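Local coordinates for protein Rho guanine nucleotide exchange factor 11 (Homo sapiens, PDB 5JHH) that probably acts as a guanine nucleotide exchange factor that switches on Rho-family GTPases, RhoA in particular, through its linked DH and PH domains, at residues R51-N56 with E61-L66; C81-K86 with S98-A103; E222-R227 with D271-L276. One frame throughout, in Å; residues are numbered along the deposited sequence.

Contact 1 (R51-N56 with E61-L66)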
ATOM      1  N   ARG A  51       7.227  18.883  21.059  1.00 28.30           N
ATOM      2  CA  ARG A  51       6.406  20.057  21.313  1.00 28.71           C
ATOM      3  C   ARG A  51       5.001  19.678  21.764  1.00 31.93           C
ATOM      4  O   ARG A  51       4.426  20.328  22.646  1.00 32.49           O
ATOM      5  CB  ARG A  51       6.354  20.967  20.113  1.00 33.95           C
ATOM      6  CG  ARG A  51       7.694  21.598  19.720  1.00 40.09           C
ATOM      7  CD  ARG A  51       7.503  22.625  18.605  1.00 49.98           C
ATOM      8  NE  ARG A  51       6.544  23.647  19.052  1.00 63.07           N
ATOM      9  CZ  ARG A  51       5.662  24.299  18.286  1.00 68.93           C
ATOM     10  NH1 ARG A  51       5.562  24.065  16.969  1.00 69.05           N
ATOM     11  NH2 ARG A  51       4.849  25.186  18.864  1.00 62.82           N
ATOM     12  N   MET A  52       4.437  18.615  21.213  1.00 30.12           N
ATOM     13  CA  MET A  52       3.106  18.228  21.652  1.00 28.85           C
ATOM     14  C   MET A  52       3.168  17.841  23.114  1.00 30.61           C
ATOM     15  O   MET A  52       2.230  18.038  23.864  1.00 27.45           O
ATOM     16  CB  MET A  52       2.596  17.032  20.853  1.00 27.11           C
ATOM     17  CG  MET A  52       2.341  17.365  19.395  1.00 28.65           C
ATOM     18  SD  MET A  52       1.764  15.942  18.481  1.00 28.37           S
ATOM     19  CE  MET A  52       1.525  16.659  16.868  1.00 29.00           C
ATOM     20  N   LYS A  53       4.252  17.169  23.462  1.00 33.19           N
ATOM     21  CA  LYS A  53       4.436  16.661  24.791  1.00 34.76           C
ATOM     22  C   LYS A  53       4.672  17.808  25.742  1.00 34.82           C
ATOM     23  O   LYS A  53       3.991  17.916  26.731  1.00 33.38           O
ATOM     24  CB  LYS A  53       5.644  15.748  24.812  1.00 36.01           C
ATOM     25  CG  LYS A  53       5.770  14.913  26.075  1.00 39.54           C
ATOM     26  CD  LYS A  53       7.199  14.885  26.567  1.00 41.77           C
ATOM     27  CE  LYS A  53       7.599  13.501  27.019  1.00 49.66           C
ATOM     28  NZ  LYS A  53       7.925  12.689  25.812  1.00 53.29           N
ATOM     29  N   LYS A  54       5.667  18.635  25.439  1.00 38.10           N
ATOM     30  CA  LYS A  54       6.055  19.741  26.291  1.00 40.29           C
ATOM     31  C   LYS A  54       4.890  20.732  26.493  1.00 42.08           C
ATOM     32  O   LYS A  54       4.671  21.161  27.616  1.00 40.73           O
ATOM     33  CB  LYS A  54       7.300  20.460  25.733  1.00 49.61           C
ATOM     34  CG  LYS A  54       7.522  21.882  26.250  1.00 63.46           C
ATOM     35  CD  LYS A  54       8.268  21.908  27.590  1.00 73.61           C
ATOM     36  CE  LYS A  54       9.772  22.121  27.421  1.00 77.05           C
ATOM     37  NZ  LYS A  54      10.072  23.403  26.719  1.00 82.16           N
ATOM     38  N   GLU A  55       4.146  21.094  25.443  1.00 34.50           N
ATOM     39  CA  GLU A  55       3.049  22.054  25.609  1.00 34.29           C
ATOM     40  C   GLU A  55       1.666  21.404  25.854  1.00 34.44           C
ATOM     41  O   GLU A  55       0.644  22.066  25.692  1.00 29.96           O
ATOM     42  CB  GLU A  55       2.956  22.937  24.378  1.00 40.57           C
ATOM     43  CG  GLU A  55       4.203  23.765  24.121  1.00 47.87           C
ATOM     44  CD  GLU A  55       4.226  24.400  22.730  1.00 55.73           C
ATOM     45  OE1 GLU A  55       3.140  24.706  22.181  1.00 57.11           O
ATOM     46  OE2 GLU A  55       5.340  24.602  22.185  1.00 65.84           O
ATOM     47  N   ASN A  56       1.615  20.119  26.215  1.00 31.58           N
ATOM     48  CA  ASN A  56       0.324  19.437  26.465  1.00 32.37           C
ATOM     49  C   ASN A  56      -0.770  19.699  25.433  1.00 31.17           C
ATOM     50  O   ASN A  56      -1.896  20.030  25.765  1.00 33.15           O
ATOM     51  CB  ASN A  56      -0.210  19.798  27.852  1.00 30.83           C
ATOM     52  CG  ASN A  56       0.745  19.373  28.962  1.00 33.45           C
ATOM     53  OD1 ASN A  56       0.792  18.185  29.347  1.00 33.85           O
ATOM     54  ND2 ASN A  56       1.553  20.329  29.450  1.00 31.54           N
ATOM     55  N   GLU A  61      -2.017   9.865  27.156  1.00 25.72           N
ATOM     56  CA  GLU A  61      -2.514   8.595  26.660  1.00 26.78           C
ATOM     57  C   GLU A  61      -2.724   8.642  25.151  1.00 29.22           C
ATOM     58  O   GLU A  61      -2.420   7.660  24.466  1.00 29.22           O
ATOM     59  CB  GLU A  61      -3.820   8.217  27.351  1.00 27.92           C
ATOM     60  CG  GLU A  61      -3.653   7.947  28.857  1.00 30.51           C
ATOM     61  CD  GLU A  61      -3.693   9.198  29.747  1.00 31.62           C
ATOM     62  OE1 GLU A  61      -3.825  10.362  29.261  1.00 32.06           O
ATOM     63  OE2 GLU A  61      -3.582   9.026  30.974  1.00 34.75           O
ATOM     64  N   GLU A  62      -3.197   9.785  24.625  1.00 26.63           N
ATOM     65  CA  GLU A  62      -3.361   9.912  23.181  1.00 28.50           C
ATOM     66  C   GLU A  62      -2.036  10.057  22.487  1.00 24.63           C
ATOM     67  O   GLU A  62      -1.827   9.469  21.450  1.00 24.78           O
ATOM     68  CB  GLU A  62      -4.258  11.082  22.784  1.00 30.19           C
ATOM     69  CG  GLU A  62      -5.740  10.807  22.948  1.00 38.77           C
ATOM     70  CD  GLU A  62      -6.609  12.071  22.802  1.00 44.18           C
ATOM     71  OE1 GLU A  62      -6.216  13.031  22.057  1.00 37.31           O
ATOM     72  OE2 GLU A  62      -7.695  12.091  23.443  1.00 45.19           O
ATOM     73  N   LEU A  63      -1.165  10.889  23.021  1.00 22.00           N
ATOM     74  CA  LEU A  63       0.105  11.113  22.398  1.00 22.57           C
ATOM     75  C   LEU A  63       0.901   9.771  22.297  1.00 25.06           C
ATOM     76  O   LEU A  63       1.539   9.488  21.278  1.00 23.72           O
ATOM     77  CB  LEU A  63       0.875  12.150  23.193  1.00 22.68           C
ATOM     78  CG  LEU A  63       2.185  12.611  22.602  1.00 23.08           C
ATOM     79  CD1 LEU A  63       1.974  13.237  21.229  1.00 23.86           C
ATOM     80  CD2 LEU A  63       2.849  13.560  23.558  1.00 23.83           C
ATOM     81  N   ALA A  64       0.807   8.922  23.304  1.00 23.22           N
ATOM     82  CA  ALA A  64       1.559   7.675  23.270  1.00 27.48           C
ATOM     83  C   ALA A  64       1.039   6.792  22.160  1.00 30.42           C
ATOM     84  O   ALA A  64       1.811   6.026  21.576  1.00 29.45           O
ATOM     85  CB  ALA A  64       1.518   6.925  24.602  1.00 26.34           C
ATOM     86  N   ARG A  65      -0.243   6.912  21.823  1.00 28.57           N
ATOM     87  CA  ARG A  65      -0.765   6.082  20.750  1.00 27.56           C
ATOM     88  C   ARG A  65      -0.328   6.587  19.385  1.00 27.61           C
ATOM     89  O   ARG A  65      -0.204   5.814  18.443  1.00 27.04           O
ATOM     90  CB  ARG A  65      -2.291   5.867  20.862  1.00 29.55           C
ATOM     91  CG  ARG A  65      -2.582   4.823  21.958  1.00 34.82           C
ATOM     92  CD  ARG A  65      -4.048   4.462  22.138  1.00 38.94           C
ATOM     93  NE  ARG A  65      -4.836   5.624  22.537  1.00 43.35           N
ATOM     94  CZ  ARG A  65      -5.352   5.838  23.759  1.00 46.11           C
ATOM     95  NH1 ARG A  65      -5.192   4.956  24.737  1.00 48.73           N
ATOM     96  NH2 ARG A  65      -6.054   6.946  24.004  1.00 38.24           N
ATOM     97  N   LEU A  66      -0.095   7.883  19.278  1.00 26.59           N
ATOM     98  CA  LEU A  66       0.331   8.478  18.028  1.00 26.23           C
ATOM     99  C   LEU A  66       1.854   8.287  17.814  1.00 26.25           C
ATOM    100  O   LEU A  66       2.277   8.040  16.734  1.00 24.91           O
ATOM    101  CB  LEU A  66      -0.021   9.947  18.037  1.00 25.32           C
ATOM    102  CG  LEU A  66       0.572  10.758  16.898  1.00 25.09           C
ATOM    103  CD1 LEU A  66      -0.022  10.321  15.593  1.00 25.30           C
ATOM    104  CD2 LEU A  66       0.283  12.235  17.122  1.00 25.22           C
TER

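Contact 2 (C81-K86 with S98-A103)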
ATOM      1  N   CYS A  81      22.942   3.698  10.980  1.00 28.89           N
ATOM      2  CA  CYS A  81      23.563   4.805  10.315  1.00 30.72           C
ATOM      3  C   CYS A  81      25.011   5.029  10.761  1.00 34.13           C
ATOM      4  O   CYS A  81      25.867   5.264   9.934  1.00 37.43           O
ATOM      5  CB  CYS A  81      22.783   6.033  10.619  1.00 34.75           C
ATOM      6  SG  CYS A  81      22.507   6.966   9.166  1.00 42.74           S
ATOM      7  N   GLU A  82      25.287   4.982  12.057  1.00 34.19           N
ATOM      8  CA  GLU A  82      26.660   5.162  12.533  1.00 38.83           C
ATOM      9  C   GLU A  82      27.593   4.010  12.078  1.00 37.79           C
ATOM     10  O   GLU A  82      28.781   4.248  11.842  1.00 40.75           O
ATOM     11  CB  GLU A  82      26.742   5.332  14.067  1.00 37.85           C
ATOM     12  CG  GLU A  82      26.224   6.671  14.626  1.00 45.97           C
ATOM     13  CD  GLU A  82      27.040   7.905  14.203  1.00 51.28           C
ATOM     14  OE1 GLU A  82      28.181   8.061  14.688  1.00 56.32           O
ATOM     15  OE2 GLU A  82      26.540   8.753  13.412  1.00 49.81           O
ATOM     16  N   ALA A  83      27.080   2.783  11.965  1.00 32.89           N
ATOM     17  CA  ALA A  83      27.898   1.688  11.438  1.00 29.34           C
ATOM     18  C   ALA A  83      28.183   1.894   9.954  1.00 34.61           C
ATOM     19  O   ALA A  83      29.224   1.470   9.474  1.00 43.45           O
ATOM     20  CB  ALA A  83      27.249   0.328  11.679  1.00 27.43           C
ATOM     21  N   MET A  84      27.277   2.537   9.221  1.00 33.62           N
ATOM     22  CA  MET A  84      27.524   2.862   7.826  1.00 31.89           C
ATOM     23  C   MET A  84      28.664   3.872   7.698  1.00 38.06           C
ATOM     24  O   MET A  84      29.470   3.804   6.777  1.00 34.26           O
ATOM     25  CB  MET A  84      26.260   3.426   7.143  1.00 29.54           C
ATOM     26  CG  MET A  84      25.122   2.441   6.963  1.00 28.51           C
ATOM     27  SD  MET A  84      23.614   3.264   6.358  1.00 28.48           S
ATOM     28  CE  MET A  84      22.630   1.803   6.040  1.00 29.95           C
ATOM     29  N   LYS A  85      28.665   4.860   8.572  1.00 43.77           N
ATOM     30  CA  LYS A  85      29.716   5.845   8.616  1.00 49.52           C
ATOM     31  C   LYS A  85      31.063   5.128   8.872  1.00 48.88           C
ATOM     32  O   LYS A  85      32.001   5.275   8.106  1.00 46.64           O
ATOM     33  CB  LYS A  85      29.395   6.846   9.729  1.00 61.79           C
ATOM     34  CG  LYS A  85      29.232   8.301   9.303  1.00 73.98           C
ATOM     35  CD  LYS A  85      30.487   9.117   9.669  1.00 86.12           C
ATOM     36  CE  LYS A  85      30.186  10.512  10.231  1.00 93.94           C
ATOM     37  NZ  LYS A  85      30.491  11.613   9.270  1.00 93.32           N
ATOM     38  N   LYS A  86      31.134   4.326   9.929  1.00 48.79           N
ATOM     39  CA  LYS A  86      32.334   3.552  10.241  1.00 55.69           C
ATOM     40  C   LYS A  86      32.914   2.883   8.987  1.00 56.12           C
ATOM     41  O   LYS A  86      34.090   2.996   8.699  1.00 60.72           O
ATOM     42  CB  LYS A  86      32.014   2.484  11.296  1.00 57.73           C
ATOM     43  CG  LYS A  86      32.695   2.690  12.643  1.00 66.60           C
ATOM     44  CD  LYS A  86      33.670   1.564  12.972  1.00 69.07           C
ATOM     45  CE  LYS A  86      33.062   0.554  13.944  1.00 68.70           C
ATOM     46  NZ  LYS A  86      33.747  -0.771  13.874  1.00 66.50           N
ATOM     47  N   SER A  98      27.583  -7.309   3.399  1.00 28.91           N
ATOM     48  CA  SER A  98      26.555  -8.219   3.840  1.00 30.46           C
ATOM     49  C   SER A  98      26.445  -8.273   5.362  1.00 28.66           C
ATOM     50  O   SER A  98      25.355  -8.399   5.892  1.00 30.36           O
ATOM     51  CB  SER A  98      26.767  -9.628   3.272  1.00 30.71           C
ATOM     52  OG  SER A  98      28.025 -10.125   3.647  1.00 31.83           O
ATOM     53  N   ASP A  99      27.564  -8.204   6.059  1.00 27.03           N
ATOM     54  CA  ASP A  99      27.540  -8.268   7.493  1.00 30.38           C
ATOM     55  C   ASP A  99      26.814  -7.026   8.101  1.00 29.00           C
ATOM     56  O   ASP A  99      26.160  -7.127   9.098  1.00 25.51           O
ATOM     57  CB  ASP A  99      28.966  -8.293   8.035  1.00 36.11           C
ATOM     58  CG  ASP A  99      29.695  -9.641   7.825  1.00 40.04           C
ATOM     59  OD1 ASP A  99      29.073 -10.697   7.607  1.00 39.80           O
ATOM     60  OD2 ASP A  99      30.934  -9.617   7.937  1.00 41.91           O
ATOM     61  N   LEU A 100      27.061  -5.846   7.564  1.00 25.29           N
ATOM     62  CA  LEU A 100      26.327  -4.686   7.968  1.00 28.70           C
ATOM     63  C   LEU A 100      24.813  -4.885   7.729  1.00 28.72           C
ATOM     64  O   LEU A 100      24.006  -4.616   8.610  1.00 30.22           O
ATOM     65  CB  LEU A 100      26.858  -3.481   7.216  1.00 30.54           C
ATOM     66  CG  LEU A 100      26.243  -2.122   7.503  1.00 31.41           C
ATOM     67  CD1 LEU A 100      26.289  -1.747   8.975  1.00 33.95           C
ATOM     68  CD2 LEU A 100      26.986  -1.098   6.694  1.00 30.18           C
ATOM     69  N   MET A 101      24.434  -5.470   6.597  1.00 27.31           N
ATOM     70  CA  MET A 101      23.027  -5.750   6.341  1.00 25.07           C
ATOM     71  C   MET A 101      22.465  -6.755   7.322  1.00 24.35           C
ATOM     72  O   MET A 101      21.353  -6.583   7.843  1.00 22.55           O
ATOM     73  CB  MET A 101      22.832  -6.255   4.935  1.00 26.57           C
ATOM     74  CG  MET A 101      23.374  -5.329   3.842  1.00 28.38           C
ATOM     75  SD  MET A 101      22.547  -3.739   3.781  1.00 28.33           S
ATOM     76  CE  MET A 101      23.777  -2.681   4.454  1.00 31.16           C
ATOM     77  N   LEU A 102      23.203  -7.829   7.576  1.00 21.94           N
ATOM     78  CA  LEU A 102      22.744  -8.795   8.554  1.00 22.50           C
ATOM     79  C   LEU A 102      22.697  -8.222   9.974  1.00 23.05           C
ATOM     80  O   LEU A 102      21.918  -8.688  10.793  1.00 24.48           O
ATOM     81  CB  LEU A 102      23.603 -10.068   8.556  1.00 22.99           C
ATOM     82  CG  LEU A 102      23.642 -10.829   7.224  1.00 25.18           C
ATOM     83  CD1 LEU A 102      24.680 -11.949   7.297  1.00 26.71           C
ATOM     84  CD2 LEU A 102      22.278 -11.408   6.873  1.00 23.40           C
ATOM     85  N   ALA A 103      23.535  -7.249  10.279  1.00 20.06           N
ATOM     86  CA  ALA A 103      23.515  -6.697  11.594  1.00 23.74           C
ATOM     87  C   ALA A 103      22.214  -5.885  11.849  1.00 24.11           C
ATOM     88  O   ALA A 103      21.833  -5.640  13.007  1.00 26.06           O
ATOM     89  CB  ALA A 103      24.754  -5.851  11.825  1.00 23.13           C
TER

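Contact 3 (E222-R227 with D271-L276)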
ATOM      1  N   GLU A 222     -14.594  -4.036  17.012  1.00 34.06           N
ATOM      2  CA  GLU A 222     -15.175  -3.372  18.169  1.00 36.04           C
ATOM      3  C   GLU A 222     -16.211  -2.343  17.762  1.00 38.68           C
ATOM      4  O   GLU A 222     -17.235  -2.199  18.427  1.00 42.05           O
ATOM      5  CB  GLU A 222     -14.129  -2.654  19.000  1.00 37.30           C
ATOM      6  CG  GLU A 222     -13.154  -3.557  19.721  1.00 46.80           C
ATOM      7  CD  GLU A 222     -11.823  -2.855  20.034  1.00 58.36           C
ATOM      8  OE1 GLU A 222     -11.661  -1.662  19.664  1.00 63.03           O
ATOM      9  OE2 GLU A 222     -10.927  -3.500  20.638  1.00 64.27           O
ATOM     10  N   GLY A 223     -15.932  -1.589  16.707  1.00 38.00           N
ATOM     11  CA  GLY A 223     -16.874  -0.559  16.288  1.00 35.71           C
ATOM     12  C   GLY A 223     -18.129  -1.195  15.737  1.00 35.50           C
ATOM     13  O   GLY A 223     -19.221  -0.734  15.988  1.00 40.52           O
ATOM     14  N   TYR A 224     -17.952  -2.247  14.944  1.00 38.66           N
ATOM     15  CA  TYR A 224     -19.074  -3.004  14.425  1.00 35.92           C
ATOM     16  C   TYR A 224     -19.908  -3.624  15.528  1.00 38.05           C
ATOM     17  O   TYR A 224     -21.088  -3.671  15.391  1.00 33.29           O
ATOM     18  CB  TYR A 224     -18.634  -4.125  13.522  1.00 29.92           C
ATOM     19  CG  TYR A 224     -18.074  -3.699  12.201  1.00 31.16           C
ATOM     20  CD1 TYR A 224     -18.095  -2.378  11.781  1.00 31.18           C
ATOM     21  CD2 TYR A 224     -17.531  -4.637  11.355  1.00 30.16           C
ATOM     22  CE1 TYR A 224     -17.580  -2.023  10.556  1.00 28.57           C
ATOM     23  CE2 TYR A 224     -17.014  -4.287  10.138  1.00 29.52           C
ATOM     24  CZ  TYR A 224     -17.023  -2.983   9.762  1.00 29.20           C
ATOM     25  OH  TYR A 224     -16.519  -2.665   8.527  1.00 30.97           O
ATOM     26  N   GLN A 225     -19.275  -4.154  16.563  1.00 38.37           N
ATOM     27  CA  GLN A 225     -19.982  -4.786  17.657  1.00 43.87           C
ATOM     28  C   GLN A 225     -21.007  -3.835  18.306  1.00 48.55           C
ATOM     29  O   GLN A 225     -22.167  -4.182  18.422  1.00 47.28           O
ATOM     30  CB  GLN A 225     -18.997  -5.284  18.714  1.00 44.03           C
ATOM     31  CG  GLN A 225     -19.620  -6.218  19.739  1.00 45.70           C
ATOM     32  CD  GLN A 225     -20.304  -7.394  19.077  1.00 48.87           C
ATOM     33  OE1 GLN A 225     -19.821  -7.933  18.081  1.00 44.58           O
ATOM     34  NE2 GLN A 225     -21.441  -7.792  19.615  1.00 48.99           N
ATOM     35  N   LYS A 226     -20.571  -2.642  18.696  1.00 47.74           N
ATOM     36  CA  LYS A 226     -21.471  -1.567  19.135  1.00 53.46           C
ATOM     37  C   LYS A 226     -22.695  -1.377  18.248  1.00 49.78           C
ATOM     38  O   LYS A 226     -23.781  -1.148  18.739  1.00 52.90           O
ATOM     39  CB  LYS A 226     -20.710  -0.230  19.204  1.00 59.22           C
ATOM     40  CG  LYS A 226     -19.912  -0.055  20.485  1.00 63.69           C
ATOM     41  CD  LYS A 226     -18.949   1.124  20.444  1.00 68.63           C
ATOM     42  CE  LYS A 226     -17.822   0.921  21.467  1.00 71.73           C
ATOM     43  NZ  LYS A 226     -17.228   2.198  21.963  1.00 70.14           N
ATOM     44  N   ARG A 227     -22.494  -1.447  16.940  1.00 49.34           N
ATOM     45  CA  ARG A 227     -23.543  -1.196  15.980  1.00 43.57           C
ATOM     46  C   ARG A 227     -24.307  -2.433  15.616  1.00 42.28           C
ATOM     47  O   ARG A 227     -25.250  -2.386  14.816  1.00 46.09           O
ATOM     48  CB  ARG A 227     -22.932  -0.676  14.710  1.00 44.44           C
ATOM     49  CG  ARG A 227     -22.239   0.651  14.884  1.00 48.55           C
ATOM     50  CD  ARG A 227     -21.291   0.886  13.734  1.00 44.28           C
ATOM     51  NE  ARG A 227     -21.946   0.647  12.465  1.00 42.40           N
ATOM     52  CZ  ARG A 227     -21.301   0.666  11.301  1.00 45.30           C
ATOM     53  NH1 ARG A 227     -19.982   0.860  11.257  1.00 45.09           N
ATOM     54  NH2 ARG A 227     -21.962   0.454  10.178  1.00 39.66           N
ATOM     55  N   ASP A 271     -29.405  -6.213  -0.326  1.00 54.27           N
ATOM     56  CA  ASP A 271     -28.055  -5.660  -0.398  1.00 51.95           C
ATOM     57  C   ASP A 271     -27.417  -5.820   0.964  1.00 48.50           C
ATOM     58  O   ASP A 271     -27.949  -5.362   1.958  1.00 47.25           O
ATOM     59  CB  ASP A 271     -28.050  -4.189  -0.827  1.00 53.45           C
ATOM     60  CG  ASP A 271     -27.917  -4.007  -2.339  1.00 58.21           C
ATOM     61  OD1 ASP A 271     -27.721  -5.003  -3.093  1.00 58.82           O
ATOM     62  OD2 ASP A 271     -28.007  -2.837  -2.774  1.00 58.92           O
ATOM     63  N   LEU A 272     -26.281  -6.502   0.999  1.00 45.10           N
ATOM     64  CA  LEU A 272     -25.679  -6.884   2.246  1.00 45.16           C
ATOM     65  C   LEU A 272     -24.304  -6.266   2.436  1.00 46.78           C
ATOM     66  O   LEU A 272     -23.574  -6.005   1.473  1.00 42.32           O
ATOM     67  CB  LEU A 272     -25.496  -8.394   2.282  1.00 44.66           C
ATOM     68  CG  LEU A 272     -26.696  -9.313   2.418  1.00 45.00           C
ATOM     69  CD1 LEU A 272     -26.225 -10.735   2.126  1.00 43.46           C
ATOM     70  CD2 LEU A 272     -27.297  -9.217   3.808  1.00 43.05           C
ATOM     71  N   HIS A 273     -23.910  -6.140   3.696  1.00 45.31           N
ATOM     72  CA  HIS A 273     -22.498  -6.074   4.005  1.00 44.21           C
ATOM     73  C   HIS A 273     -22.038  -7.334   4.735  1.00 41.72           C
ATOM     74  O   HIS A 273     -22.586  -7.676   5.777  1.00 43.53           O
ATOM     75  CB  HIS A 273     -22.222  -4.874   4.879  1.00 42.51           C
ATOM     76  CG  HIS A 273     -20.769  -4.659   5.089  1.00 42.36           C
ATOM     77  ND1 HIS A 273     -20.124  -5.071   6.230  1.00 41.90           N
ATOM     78  CD2 HIS A 273     -19.812  -4.197   4.256  1.00 40.93           C
ATOM     79  CE1 HIS A 273     -18.843  -4.791   6.128  1.00 40.93           C
ATOM     80  NE2 HIS A 273     -18.626  -4.268   4.937  1.00 42.03           N
ATOM     81  N   VAL A 274     -21.007  -8.004   4.232  1.00 39.78           N
ATOM     82  CA  VAL A 274     -20.694  -9.315   4.769  1.00 36.19           C
ATOM     83  C   VAL A 274     -19.287  -9.471   5.315  1.00 34.94           C
ATOM     84  O   VAL A 274     -18.316  -9.009   4.720  1.00 33.40           O
ATOM     85  CB  VAL A 274     -21.175 -10.467   3.839  1.00 37.16           C
ATOM     86  CG1 VAL A 274     -21.785  -9.951   2.548  1.00 41.45           C
ATOM     87  CG2 VAL A 274     -20.101 -11.497   3.591  1.00 40.34           C
ATOM     88  N   LEU A 275     -19.200 -10.119   6.477  1.00 30.91           N
ATOM     89  CA  LEU A 275     -17.937 -10.363   7.126  1.00 30.29           C
ATOM     90  C   LEU A 275     -17.542 -11.784   6.943  1.00 32.99           C
ATOM     91  O   LEU A 275     -18.304 -12.656   7.278  1.00 35.93           O
ATOM     92  CB  LEU A 275     -18.027 -10.144   8.612  1.00 31.22           C
ATOM     93  CG  LEU A 275     -18.646  -8.834   9.070  1.00 35.82           C
ATOM     94  CD1 LEU A 275     -18.474  -8.723  10.575  1.00 34.43           C
ATOM     95  CD2 LEU A 275     -18.051  -7.635   8.327  1.00 39.08           C
ATOM     96  N   LEU A 276     -16.330 -12.026   6.459  1.00 29.36           N
ATOM     97  CA  LEU A 276     -15.768 -13.345   6.464  1.00 30.26           C
ATOM     98  C   LEU A 276     -14.825 -13.465   7.657  1.00 31.58           C
ATOM     99  O   LEU A 276     -13.735 -12.939   7.641  1.00 31.89           O
ATOM    100  CB  LEU A 276     -15.034 -13.626   5.157  1.00 30.24           C
ATOM    101  CG  LEU A 276     -14.221 -14.906   5.180  1.00 33.47           C
ATOM    102  CD1 LEU A 276     -15.046 -16.084   5.684  1.00 34.47           C
ATOM    103  CD2 LEU A 276     -13.644 -15.196   3.813  1.00 33.37           C
TER

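Contact 1 (R51-N56 with E61-L66)
Leu63 reaches across from helix 60-66 and sets its two methyl branches against two successive residues at the end of helix 18-54; the atoms that meet are carbons and a sulfur. Its CD1 lies 3.9 Å from Met52 SD and rests against the root of the same side chain, with CB of Met52 also 3.9 Å from CD1. The other branch, CD2, lies 3.7 Å from Lys53 CA and also touches CB and CG of that residue, the two side chains crossing at about a right angle, before the lysine chain bends away. With CG opposite the backbone N (chi1 -174°), Leu63 projects as a fork spanning Met52 and Lys53. Met52 runs out straight past CG (chi2 179°), which carries its sulfur on to Leu66, where SD is 4.2 Å from CD2. Were Leu63 shortened to an alanine, a gap would probably open between the helices, the sulfur of Met52 losing one of its two leucine neighbours here and the base of Lys53 its apolar cover.

No hydrogen bond joins the two segments; the polar interactions serve the helix end itself. Arg51 meets Glu55 one turn on with the edge of its guanidinium, in plane, in a long salt bridge of 3.4 Å from NH2 to OE2. Asn56, with positive phi, completes a Schellman motif in which its N bonds to Lys53 O at 3.3 Å.

Within the RhoGEF (DH) domain this corner, where the chain turns from helix 18-54 into helix 60-66, is enclosed by further helices. Met52 also packs on Phe144 and Met145 of helix 139-150, whose Arg140 bonds the carbonyls of Glu55 and Asn56, while Leu66 continues onto Ala127 and Ile131 of helix 124-137.

Contact 2 (C81-K86 with S98-A103)
Leu100 O is gripped twice: by the indole NE1 of Trp80 in a hydrogen bond, and weakly by Ala103 N, 3.2 Å away within its own helix. The first of these ties helix 98-105 to helix 70-89 just ahead of the residues that Leu100 touches with its side chain, so one residue serves the interface with both backbone and side chain.

Across the segments themselves the contact is apolar. Leu100 holds CG opposite its backbone N (chi1 -179°), which extends the isobutyl group straight at the facing helix and divides its methyls between two neighbouring residues. CD1 points into the flank of the Ala83 methyl, 3.5 Å from its CB, a close fit. CD2 lies against the first part of the Met84 chain, 4.0 Å from CG, and the two side chains cross at about a right angle. Met84 then runs on in an extended form toward helix 18-54, where it packs on Phe31 and Glu34. Consistent with the small alanine, the backbones come close, with CA of Ala83 and CA of Leu100 7.4 Å apart. Leu100 is also covered by Leu87, one turn beyond Ala83.

One margin of the contact is only partly buried: a bound glycerol, probably from the crystallisation liquor, lies about 3 Å from the side chain of Ala83. On another side of helix 98-105, Ser98 OG bonds to Glu190 and Lys193, and Asp99 OD1 forms a salt bridge with the same lysine; Met101 and Leu102 pack on Ala197. Helix 98-105 is thus wedged between helix 70-89 and the long helix 189-227, a side-by-side packing of helices characteristic of the elongated all-helical bundle of DH domains.

Contact 3 (E222-R227 with D271-L276)
Tyr224, with CG opposite its carbonyl carbon (chi1 -70°), aims its ring off the last turns of helix 189-227 at strand 269-277, where His273 and Leu275 meet it. His273 has CG opposite the backbone N (chi1 -173°), which brings its imidazole up to the phenol end of the tyrosine. The strand belongs to the curved antiparallel sheet of the PH domain, so the contact joins the long helix leading out of the DH domain to the fold that follows it.

The helix packs on the outside of that sheet. His273 and Leu275, two apart on the strand, both point toward it; Val274 between them turns to the other side and packs on Trp358 of the C-terminal helix 352-368, the helix that caps the PH sandwich. The backbones stay well separated, CA of Tyr224 and CA of Leu275 being 10.4 Å apart, and the tyrosine bridges the distance. Its ring meets Leu275 obliquely, with CE2 3.9 Å from CD2 of the leucine, while the imidazole side chain of His273 crosses that of Tyr224 at about a right angle. Nearby, Gln225 bonds the backbone of Leu247 and Leu249, and Arg227 NE bonds Glu289 O, adding polar ties between the helix end and the rest of the chain.

The residue is buried, and its phenol oxygen has partners: Tyr224 OH hydrogen-bonds Glu257 OE1 of strand 254-263 and Arg220 NH2 one turn back on its own helix. Against His273 the same oxygen makes a looser contact, OH to CE1 at 4.0 Å.

In the fold
The three contacts follow one another along the chain without overlapping. Contacts 1 and 2 both belong to the helical DH domain and lie 33 Å apart between centres; helix 18-54, which supplies one side of contact 1, also packs on both segments of contact 2. Helix 189-227 carries the connection onward: it flanks helix 98-105 of contact 2 and, at its far end, supplies residues 222-227 of contact 3. Contacts 2 and 3 are 47 Å apart between centres, on opposite sides of the centre of the chain. Contact 1 comes nearer to contact 3, about 10 Å between nearest atoms, without touching it. A glycerol, probably from the crystallisation liquor, is bound beside contact 2.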